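Local coordinates for protein uracil-DNA glycosylase (Nitratifractor salsuginis, PDB 5X3G) that belongs to the uracil-DNA glycosylase superfamily of DNA repair proteins, with an alpha/beta fold built around a four-stranded parallel sheet, at residues Thr114-Phe119 against Ser150-Leu155. Numbering follows the deposited sequence.
Sequences TSLRNF and SQMREL
Leu116 and Met152 meet tip to tip between two helices. Met152 is modelled as selenomethionine. Its CB stays far from Leu116. The chain leaves CB with CG anti to the backbone N (chi1 168°), still well short of the other helix. Bends at chi2 and chi3 then carry CE to Leu116. On the way, SE comes within 4.3 Å of Leu116 CD2 and also lies beside Leu155 CD2 of its own helix. The tip, Met152 CE, makes the closest contact. It sits 3.5 Å from Leu116 CD1 and 3.7 Å from Leu116 CD2, so it rests against both branches of the leucine. Leu116 CD2 also faces Leu155 CD2 at 4.3 Å. The Phe119 ring approaches Leu155 more loosely, with Phe119 CE2 4.8 Å from Leu155 CD1. That ring packs edge-to-face with Phe92 and Phe246. The touching residues are buried and apolar.

Glu154 also ties down the start of helix 152-161. Glu154 OE1 accepts from Ser150 N at 2.8 Å, nearly along the C-O axis. It also accepts from Gln151 N at 3.1 Å, from above the carboxylate plane. Gln151 is the N-cap, so the second bond corresponds to one half of a capping box. Across the contact this is plain apolar helix-helix packing, joining the first turns of helices 114-126 and 152-161 in an alpha/beta fold.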
ATOM      1  N   THR A 114      -6.539  -4.268  12.730  1.00 27.59           N
ATOM      2  CA  THR A 114      -5.437  -4.505  13.660  1.00 29.59           C
ATOM      3  C   THR A 114      -4.135  -3.861  13.194  1.00 28.77           C
ATOM      4  O   THR A 114      -3.494  -3.105  13.936  1.00 23.64           O
ATOM      5  CB  THR A 114      -5.249  -6.015  13.843  1.00 35.13           C
ATOM      6  OG1 THR A 114      -6.513  -6.621  14.138  1.00 36.47           O
ATOM      7  CG2 THR A 114      -4.278  -6.303  14.979  1.00 34.49           C
ATOM      8  N   SER A 115      -3.727  -4.159  11.961  1.00 28.34           N
ATOM      9  CA  SER A 115      -2.442  -3.670  11.479  1.00 26.25           C
ATOM     10  C   SER A 115      -2.398  -2.147  11.469  1.00 20.28           C
ATOM     11  O   SER A 115      -1.413  -1.543  11.909  1.00 21.28           O
ATOM     12  CB  SER A 115      -2.165  -4.233  10.086  1.00 21.95           C
ATOM     13  OG  SER A 115      -1.942  -5.630  10.150  1.00 30.02           O
ATOM     14  N   LEU A 116      -3.468  -1.509  10.988  1.00 25.14           N
ATOM     15  CA  LEU A 116      -3.503  -0.052  10.968  1.00 27.86           C
ATOM     16  C   LEU A 116      -3.580   0.519  12.375  1.00 29.76           C
ATOM     17  O   LEU A 116      -2.993   1.570  12.652  1.00 21.20           O
ATOM     18  CB  LEU A 116      -4.676   0.436  10.124  1.00 24.97           C
ATOM     19  CG  LEU A 116      -4.334   0.547   8.637  1.00 39.31           C
ATOM     20  CD1 LEU A 116      -5.583   0.451   7.778  1.00 38.56           C
ATOM     21  CD2 LEU A 116      -3.574   1.842   8.367  1.00 32.98           C
ATOM     22  N   ARG A 117      -4.311  -0.148  13.272  1.00 31.33           N
ATOM     23  CA  ARG A 117      -4.333   0.255  14.675  1.00 31.62           C
ATOM     24  C   ARG A 117      -2.917   0.345  15.233  1.00 24.66           C
ATOM     25  O   ARG A 117      -2.492   1.396  15.739  1.00 27.66           O
ATOM     26  CB  ARG A 117      -5.174  -0.740  15.483  1.00 29.68           C
ATOM     27  CG  ARG A 117      -5.287  -0.428  16.968  1.00 36.51           C
ATOM     28  CD  ARG A 117      -6.167  -1.443  17.702  1.00 28.55           C
ATOM     29  NE  ARG A 117      -5.498  -2.726  17.913  1.00 31.79           N
ATOM     30  CZ  ARG A 117      -5.987  -3.905  17.534  1.00 29.56           C
ATOM     31  NH1 ARG A 117      -7.163  -3.979  16.926  1.00 41.58           N
ATOM     32  NH2 ARG A 117      -5.304  -5.014  17.776  1.00 37.35           N
ATOM     33  N   ASN A 118      -2.157  -0.746  15.113  1.00 21.62           N
ATOM     34  CA  ASN A 118      -0.817  -0.765  15.687  1.00 26.10           C
ATOM     35  C   ASN A 118       0.129   0.174  14.950  1.00 23.35           C
ATOM     36  O   ASN A 118       1.016   0.767  15.575  1.00 23.78           O
ATOM     37  CB  ASN A 118      -0.271  -2.191  15.693  1.00 29.99           C
ATOM     38  CG  ASN A 118      -1.022  -3.097  16.653  1.00 31.79           C
ATOM     39  OD1 ASN A 118      -1.506  -2.651  17.693  1.00 33.75           O
ATOM     40  ND2 ASN A 118      -1.120  -4.377  16.309  1.00 23.73           N
ATOM     41  N   PHE A 119      -0.045   0.338  13.635  1.00 25.47           N
ATOM     42  CA  PHE A 119       0.804   1.263  12.891  1.00 19.06           C
ATOM     43  C   PHE A 119       0.562   2.700  13.328  1.00 23.37           C
ATOM     44  O   PHE A 119       1.505   3.489  13.440  1.00 21.30           O
ATOM     45  CB  PHE A 119       0.563   1.121  11.386  1.00 25.57           C
ATOM     46  CG  PHE A 119       1.450   2.002  10.545  1.00 24.75           C
ATOM     47  CD1 PHE A 119       2.675   1.538  10.100  1.00 25.16           C
ATOM     48  CD2 PHE A 119       1.065   3.287  10.195  1.00 17.91           C
ATOM     49  CE1 PHE A 119       3.501   2.339   9.330  1.00 20.65           C
ATOM     50  CE2 PHE A 119       1.890   4.090   9.425  1.00 24.04           C
ATOM     51  CZ  PHE A 119       3.107   3.614   8.993  1.00 27.19           C
ATOM     52  N   SER A 150      -6.936  13.812  10.436  1.00 28.53           N
ATOM     53  CA  SER A 150      -8.222  13.346  10.926  1.00 26.49           C
ATOM     54  C   SER A 150      -8.848  12.270  10.053  1.00 28.24           C
ATOM     55  O   SER A 150      -9.823  11.646  10.482  1.00 34.01           O
ATOM     56  CB  SER A 150      -9.210  14.518  11.050  1.00 33.63           C
ATOM     57  OG  SER A 150      -9.641  14.958   9.772  1.00 35.05           O
ATOM     58  N   GLN A 151      -8.317  12.027   8.857  1.00 24.00           N
ATOM     59  CA  GLN A 151      -8.930  11.127   7.892  1.00 31.13           C
ATOM     60  C   GLN A 151      -7.890  10.153   7.351  1.00 31.54           C
ATOM     61  O   GLN A 151      -6.728  10.515   7.146  1.00 30.89           O
ATOM     62  CB  GLN A 151      -9.571  11.923   6.739  1.00 28.41           C
ATOM     63  CG  GLN A 151     -10.817  12.700   7.146  1.00 31.88           C
ATOM     64  CD  GLN A 151     -12.019  11.800   7.343  1.00 38.94           C
ATOM     65  OE1 GLN A 151     -12.272  10.899   6.544  1.00 40.03           O
ATOM     66  NE2 GLN A 151     -12.761  12.032   8.418  1.00 40.54           N
HETATM   67  N   MSE A 152      -8.317   8.911   7.129  1.00 26.01           N
HETATM   68  CA  MSE A 152      -7.461   7.882   6.538  1.00 32.25           C
HETATM   69  C   MSE A 152      -6.990   8.299   5.147  1.00 26.16           C
HETATM   70  O   MSE A 152      -5.870   7.975   4.732  1.00 28.88           O
HETATM   71  CB  MSE A 152      -8.212   6.546   6.490  1.00 28.73           C
HETATM   72  CG  MSE A 152      -7.578   5.459   5.648  1.00 30.06           C
HETATM   73 SE   MSE A 152      -5.905   4.813   6.405  1.00 43.19          SE
HETATM   74  CE  MSE A 152      -6.604   3.838   7.942  1.00 37.55           C
ATOM     75  N   ARG A 153      -7.854   9.030   4.436  1.00 24.74           N
ATOM     76  CA  ARG A 153      -7.455   9.617   3.161  1.00 29.26           C
ATOM     77  C   ARG A 153      -6.180  10.437   3.311  1.00 26.11           C
ATOM     78  O   ARG A 153      -5.283  10.367   2.462  1.00 25.96           O
ATOM     79  CB  ARG A 153      -8.578  10.492   2.600  1.00 29.62           C
ATOM     80  CG  ARG A 153      -8.303  11.006   1.190  1.00 47.81           C
ATOM     81  CD  ARG A 153      -8.924  12.377   0.910  1.00 37.95           C
ATOM     82  NE  ARG A 153     -10.072  12.690   1.758  1.00 56.29           N
ATOM     83  CZ  ARG A 153     -10.119  13.718   2.602  1.00 51.92           C
ATOM     84  NH1 ARG A 153      -9.082  14.538   2.714  1.00 52.08           N
ATOM     85  NH2 ARG A 153     -11.207  13.929   3.332  1.00 49.38           N
ATOM     86  N   GLU A 154      -6.078  11.210   4.397  1.00 25.92           N
ATOM     87  CA  GLU A 154      -4.918  12.072   4.603  1.00 25.72           C
ATOM     88  C   GLU A 154      -3.679  11.278   5.001  1.00 25.85           C
ATOM     89  O   GLU A 154      -2.557  11.702   4.703  1.00 25.86           O
ATOM     90  CB  GLU A 154      -5.235  13.125   5.664  1.00 21.98           C
ATOM     91  CG  GLU A 154      -6.552  13.847   5.442  1.00 29.72           C
ATOM     92  CD  GLU A 154      -6.900  14.781   6.581  1.00 34.13           C
ATOM     93  OE1 GLU A 154      -6.705  14.393   7.752  1.00 32.30           O
ATOM     94  OE2 GLU A 154      -7.365  15.907   6.307  1.00 44.30           O
ATOM     95  N   LEU A 155      -3.854  10.147   5.690  1.00 26.96           N
ATOM     96  CA  LEU A 155      -2.719   9.269   5.959  1.00 20.21           C
ATOM     97  C   LEU A 155      -2.183   8.662   4.668  1.00 27.17           C
ATOM     98  O   LEU A 155      -0.964   8.597   4.461  1.00 21.99           O
ATOM     99  CB  LEU A 155      -3.122   8.174   6.948  1.00 30.46           C
ATOM    100  CG  LEU A 155      -2.122   7.051   7.241  1.00 27.48           C
ATOM    101  CD1 LEU A 155      -0.799   7.623   7.725  1.00 22.47           C
ATOM    102  CD2 LEU A 155      -2.688   6.074   8.264  1.00 29.30           C
TER